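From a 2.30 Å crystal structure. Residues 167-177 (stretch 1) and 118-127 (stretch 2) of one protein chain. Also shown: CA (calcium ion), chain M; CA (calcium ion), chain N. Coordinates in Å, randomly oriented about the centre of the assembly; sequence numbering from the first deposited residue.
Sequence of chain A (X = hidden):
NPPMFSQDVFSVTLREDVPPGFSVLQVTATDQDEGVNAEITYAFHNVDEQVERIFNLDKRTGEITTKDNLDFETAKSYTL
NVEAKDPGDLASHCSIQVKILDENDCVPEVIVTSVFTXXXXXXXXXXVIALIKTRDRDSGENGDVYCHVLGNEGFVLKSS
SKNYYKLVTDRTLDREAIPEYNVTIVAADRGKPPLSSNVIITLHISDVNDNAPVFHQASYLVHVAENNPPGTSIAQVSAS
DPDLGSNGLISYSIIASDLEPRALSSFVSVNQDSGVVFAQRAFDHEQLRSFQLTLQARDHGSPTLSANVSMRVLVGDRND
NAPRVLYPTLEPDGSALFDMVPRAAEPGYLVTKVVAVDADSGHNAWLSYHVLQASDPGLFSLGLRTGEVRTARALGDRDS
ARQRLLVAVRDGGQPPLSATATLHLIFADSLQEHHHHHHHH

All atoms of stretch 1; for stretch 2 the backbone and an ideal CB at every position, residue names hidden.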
# COMPACT_ATOMS: atom_id res chain seq x y z
N LEU A 167 -6.98 25.37 11.90
CA LEU A 167 -6.01 24.61 11.12
C LEU A 167 -6.75 23.88 10.01
O LEU A 167 -7.62 23.04 10.29
CB LEU A 167 -5.26 23.63 12.01
CG LEU A 167 -4.15 22.82 11.33
CD1 LEU A 167 -3.05 23.74 10.83
CD2 LEU A 167 -3.59 21.76 12.27
N VAL A 168 -6.43 24.20 8.76
CA VAL A 168 -7.16 23.67 7.62
C VAL A 168 -6.20 23.01 6.64
O VAL A 168 -5.01 23.33 6.57
CB VAL A 168 -7.98 24.76 6.90
CG1 VAL A 168 -8.85 25.52 7.90
CG2 VAL A 168 -7.06 25.71 6.14
N THR A 169 -6.73 22.06 5.87
CA THR A 169 -6.00 21.48 4.75
C THR A 169 -6.03 22.42 3.56
O THR A 169 -7.03 23.10 3.31
CB THR A 169 -6.61 20.14 4.33
OG1 THR A 169 -7.97 20.34 3.93
CG2 THR A 169 -6.58 19.14 5.47
N ASP A 170 -4.92 22.48 2.83
CA ASP A 170 -4.88 23.15 1.54
C ASP A 170 -4.27 22.23 0.48
O ASP A 170 -3.74 22.71 -0.53
CB ASP A 170 -4.11 24.47 1.62
CG ASP A 170 -2.62 24.26 1.82
OD1 ASP A 170 -1.83 25.07 1.28
OD2 ASP A 170 -2.25 23.29 2.50
N ARG A 171 -4.34 20.92 0.69
CA ARG A 171 -3.73 19.93 -0.17
C ARG A 171 -4.53 18.64 -0.05
O ARG A 171 -4.97 18.29 1.04
CB ARG A 171 -2.26 19.71 0.21
CG ARG A 171 -1.49 18.76 -0.69
CD ARG A 171 -0.06 18.60 -0.19
NE ARG A 171 0.65 19.88 -0.13
CZ ARG A 171 1.88 20.04 0.34
NH1 ARG A 171 2.55 19.00 0.81
NH2 ARG A 171 2.44 21.24 0.35
N THR A 172 -4.73 17.96 -1.18
CA THR A 172 -5.40 16.67 -1.15
C THR A 172 -4.55 15.65 -0.41
O THR A 172 -3.33 15.58 -0.60
CB THR A 172 -5.69 16.18 -2.57
OG1 THR A 172 -4.52 16.38 -3.38
CG2 THR A 172 -6.87 16.92 -3.18
N LEU A 173 -5.20 14.85 0.43
CA LEU A 173 -4.51 13.86 1.23
C LEU A 173 -4.49 12.52 0.52
O LEU A 173 -5.19 12.29 -0.47
CB LEU A 173 -5.17 13.75 2.60
CG LEU A 173 -5.18 15.07 3.38
CD1 LEU A 173 -6.22 15.06 4.48
CD2 LEU A 173 -3.80 15.37 3.95
N ASP A 174 -3.65 11.61 1.03
CA ASP A 174 -3.54 10.27 0.45
C ASP A 174 -2.95 9.35 1.51
O ASP A 174 -1.74 9.42 1.78
CB ASP A 174 -2.69 10.29 -0.81
CG ASP A 174 -2.55 8.91 -1.45
OD1 ASP A 174 -3.32 8.00 -1.07
OD2 ASP A 174 -1.68 8.74 -2.32
N ARG A 175 -3.80 8.50 2.10
CA ARG A 175 -3.33 7.59 3.14
C ARG A 175 -2.26 6.65 2.61
O ARG A 175 -1.31 6.32 3.33
CB ARG A 175 -4.51 6.78 3.70
CG ARG A 175 -4.15 5.98 4.94
CD ARG A 175 -5.09 4.82 5.14
NE ARG A 175 -4.90 3.79 4.13
CZ ARG A 175 -3.99 2.82 4.21
NH1 ARG A 175 -3.18 2.76 5.25
NH2 ARG A 175 -3.89 1.92 3.24
N GLU A 176 -2.39 6.21 1.36
CA GLU A 176 -1.43 5.27 0.79
C GLU A 176 -0.04 5.88 0.67
O GLU A 176 0.94 5.13 0.60
CB GLU A 176 -1.94 4.77 -0.56
CG GLU A 176 -3.00 3.67 -0.47
CD GLU A 176 -4.36 4.19 -0.02
OE1 GLU A 176 -4.78 5.27 -0.49
OE2 GLU A 176 -5.02 3.51 0.80
N ALA A 177 0.08 7.21 0.65
CA ALA A 177 1.38 7.88 0.60
C ALA A 177 1.86 8.32 1.98
O ALA A 177 3.01 8.05 2.34
CB ALA A 177 1.31 9.08 -0.35
N UNK A 118 -10.08 10.13 13.33
CA UNK A 118 -9.06 10.33 12.29
C UNK A 118 -9.55 11.26 11.19
O UNK A 118 -10.74 11.59 11.15
CB UNK A 118 -8.65 8.99 11.68
N UNK A 119 -8.64 11.65 10.30
CA UNK A 119 -8.94 12.59 9.23
C UNK A 119 -9.08 11.84 7.92
O UNK A 119 -8.08 11.31 7.42
CB UNK A 119 -7.86 13.66 9.12
N UNK A 120 -10.28 11.76 7.33
CA UNK A 120 -10.44 11.03 6.07
C UNK A 120 -9.53 11.55 4.97
O UNK A 120 -9.38 12.76 4.77
CB UNK A 120 -11.90 11.11 5.60
N UNK A 121 -8.93 10.61 4.22
CA UNK A 121 -7.99 10.97 3.17
C UNK A 121 -8.65 11.70 2.01
O UNK A 121 -7.95 12.32 1.20
CB UNK A 121 -7.29 9.71 2.65
N UNK A 122 -9.97 11.62 1.88
CA UNK A 122 -10.68 12.31 0.81
C UNK A 122 -11.28 13.63 1.28
O UNK A 122 -12.14 14.19 0.60
CB UNK A 122 -11.78 11.41 0.25
N UNK A 123 -10.83 14.14 2.43
CA UNK A 123 -11.30 15.42 2.94
C UNK A 123 -11.10 16.51 1.89
O UNK A 123 -10.01 16.61 1.31
CB UNK A 123 -10.57 15.78 4.24
N UNK A 124 -12.10 17.33 1.62
CA UNK A 124 -11.93 18.42 0.66
C UNK A 124 -10.89 19.43 1.14
O UNK A 124 -10.55 19.51 2.32
CB UNK A 124 -13.27 19.12 0.42
N UNK A 125 -10.38 20.20 0.18
CA UNK A 125 -9.55 21.36 0.51
C UNK A 125 -10.31 22.30 1.44
O UNK A 125 -11.48 22.60 1.23
CB UNK A 125 -9.12 22.10 -0.76
N UNK A 126 -9.62 22.76 2.48
CA UNK A 126 -10.24 23.64 3.44
C UNK A 126 -10.97 22.96 4.58
O UNK A 126 -11.72 23.64 5.30
CB UNK A 126 -11.22 24.56 2.71
N UNK A 127 -10.79 21.66 4.76
CA UNK A 127 -11.41 20.96 5.87
C UNK A 127 -10.78 21.41 7.18
O UNK A 127 -9.55 21.54 7.29
CB UNK A 127 -11.28 19.45 5.70
CA CA M . -5.52 7.27 -1.39
CA CA N . -7.30 4.16 0.24

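Position 118 has nothing of stretch 1 within 5.5 Å of its ideal CB, and its phi of -80° is compatible with most residues, proline included. The deposited residue is proline, preceded by a cis peptide bond.

At 119 the CA-to-CB bond points toward stretch 1, and the ideal CB lies 5.1 Å from Leu173 CD1. No charge or polar partner is offered, so an aliphatic side chain long enough to bridge the gap suits, such as leucine, isoleucine or methionine. It is leucine: CD2 of Leu119 packs 3.7 Å from CD1 of Leu173.

At 120 the CA-to-CB bond points away and the ideal CB has nothing of stretch 1 within 5.5 Å; the backbone alone touches stretch 1, with O of residue 120 3.9 Å from Leu173 CD1. Its phi of -57° permits proline, though many residues would fit. Pro120 is found there, opening a type I turn that runs through 123.

Position 121 is the most informative. Its CB points sideways, 3.7 Å from Arg175 N, a backbone donor, and two calcium ions lie beyond it, near the carboxylates of Asp174 and Glu176. An acidic side chain is called for, and the distance to the ions favours the longer glutamate over aspartate. In Glu121, OE2 accepts a hydrogen bond from Arg175 N (2.8 Å) and binds the chain M calcium at 2.4 Å, while OE1 reaches the chain N calcium at 2.6 Å. The metal explains how OE2 of Glu121 can sit 3.2 Å from OE1 of Glu176: both oxygens bind the chain M ion, whose positive charge offsets their repulsion.

Position 122 points away into space free of stretch 1, where a polar residue would be at ease; it is Asp122.

At 123 the CB points toward stretch 1, 4.4 Å from Leu173 CD1 and 5.3 Å from Thr169 OG1. A small residue, alanine, serine or threonine, would suit this mixed setting. Ser123 keeps its CB against Leu173 and turns its OG back to donate to Pro120 O (2.9 Å), reinforcing the turn.

Position 124 points away, and its phi of -64° again admits proline among others. Pro124 begins a type II turn ending at 127.

At 125 the CB points sideways, 4.9 Å from Asp170 CA, with the backbone of residues 170-172 within reach of a longer chain. A flexible aliphatic residue could cover it. Leu125 does so, its CD2 lying 3.3 Å from Arg171 N and 3.6 Å from Asp170 C.

Position 126 has phi/psi of 87/13°, where a CB would be jammed against the preceding carbonyl oxygen; glycine is expected and found. The amide of Gly126 donates to Thr169 O at 2.7 Å.

At 127 the CB points sideways, 3.9 Å from Thr169 OG1, so a small or beta-branched residue, such as serine, threonine or valine, would fit. The backbone already pairs with stretch 1: Thr169 N donates to O of residue 127 at 3.2 Å, and N of 127 donates to Thr169 OG1 at 3.2 Å. The residue is Thr127, whose OG1 donates to Pro124 O at 2.5 Å, tying the turn's ends together.

Stretch 2, residues 118-127: PLPEDSPLGT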
# COMPACT_ATOMS: atom_id res chain seq x y z
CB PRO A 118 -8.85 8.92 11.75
CG PRO A 118 -10.17 8.26 11.93
CD PRO A 118 -10.71 8.80 13.23
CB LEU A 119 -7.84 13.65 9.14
CG LEU A 119 -8.00 14.78 8.13
CD1 LEU A 119 -9.23 15.61 8.46
CD2 LEU A 119 -6.76 15.66 8.11
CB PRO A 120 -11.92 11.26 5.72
CG PRO A 120 -12.58 11.48 7.03
CD PRO A 120 -11.57 12.17 7.90
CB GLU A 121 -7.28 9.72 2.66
CG GLU A 121 -8.17 8.78 1.88
CD GLU A 121 -7.40 7.59 1.34
OE1 GLU A 121 -7.93 6.46 1.41
OE2 GLU A 121 -6.26 7.78 0.87
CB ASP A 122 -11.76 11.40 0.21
CG ASP A 122 -12.85 11.05 1.20
OD1 ASP A 122 -13.95 10.67 0.75
OD2 ASP A 122 -12.62 11.15 2.42
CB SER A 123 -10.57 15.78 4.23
OG SER A 123 -11.05 15.02 5.32
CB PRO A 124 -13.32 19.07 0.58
CG PRO A 124 -14.24 18.15 1.31
CD PRO A 124 -13.42 17.36 2.27
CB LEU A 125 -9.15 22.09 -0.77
CG LEU A 125 -8.33 21.24 -1.73
CD1 LEU A 125 -7.85 22.06 -2.92
CD2 LEU A 125 -7.17 20.64 -0.98
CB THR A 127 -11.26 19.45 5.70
OG1 THR A 127 -11.84 19.05 4.45
CG2 THR A 127 -11.97 18.71 6.83
O HOH W 1 -7.71 18.55 1.68
O HOH W 2 -5.50 9.48 -2.30
O HOH W 3 -4.66 6.36 -3.57
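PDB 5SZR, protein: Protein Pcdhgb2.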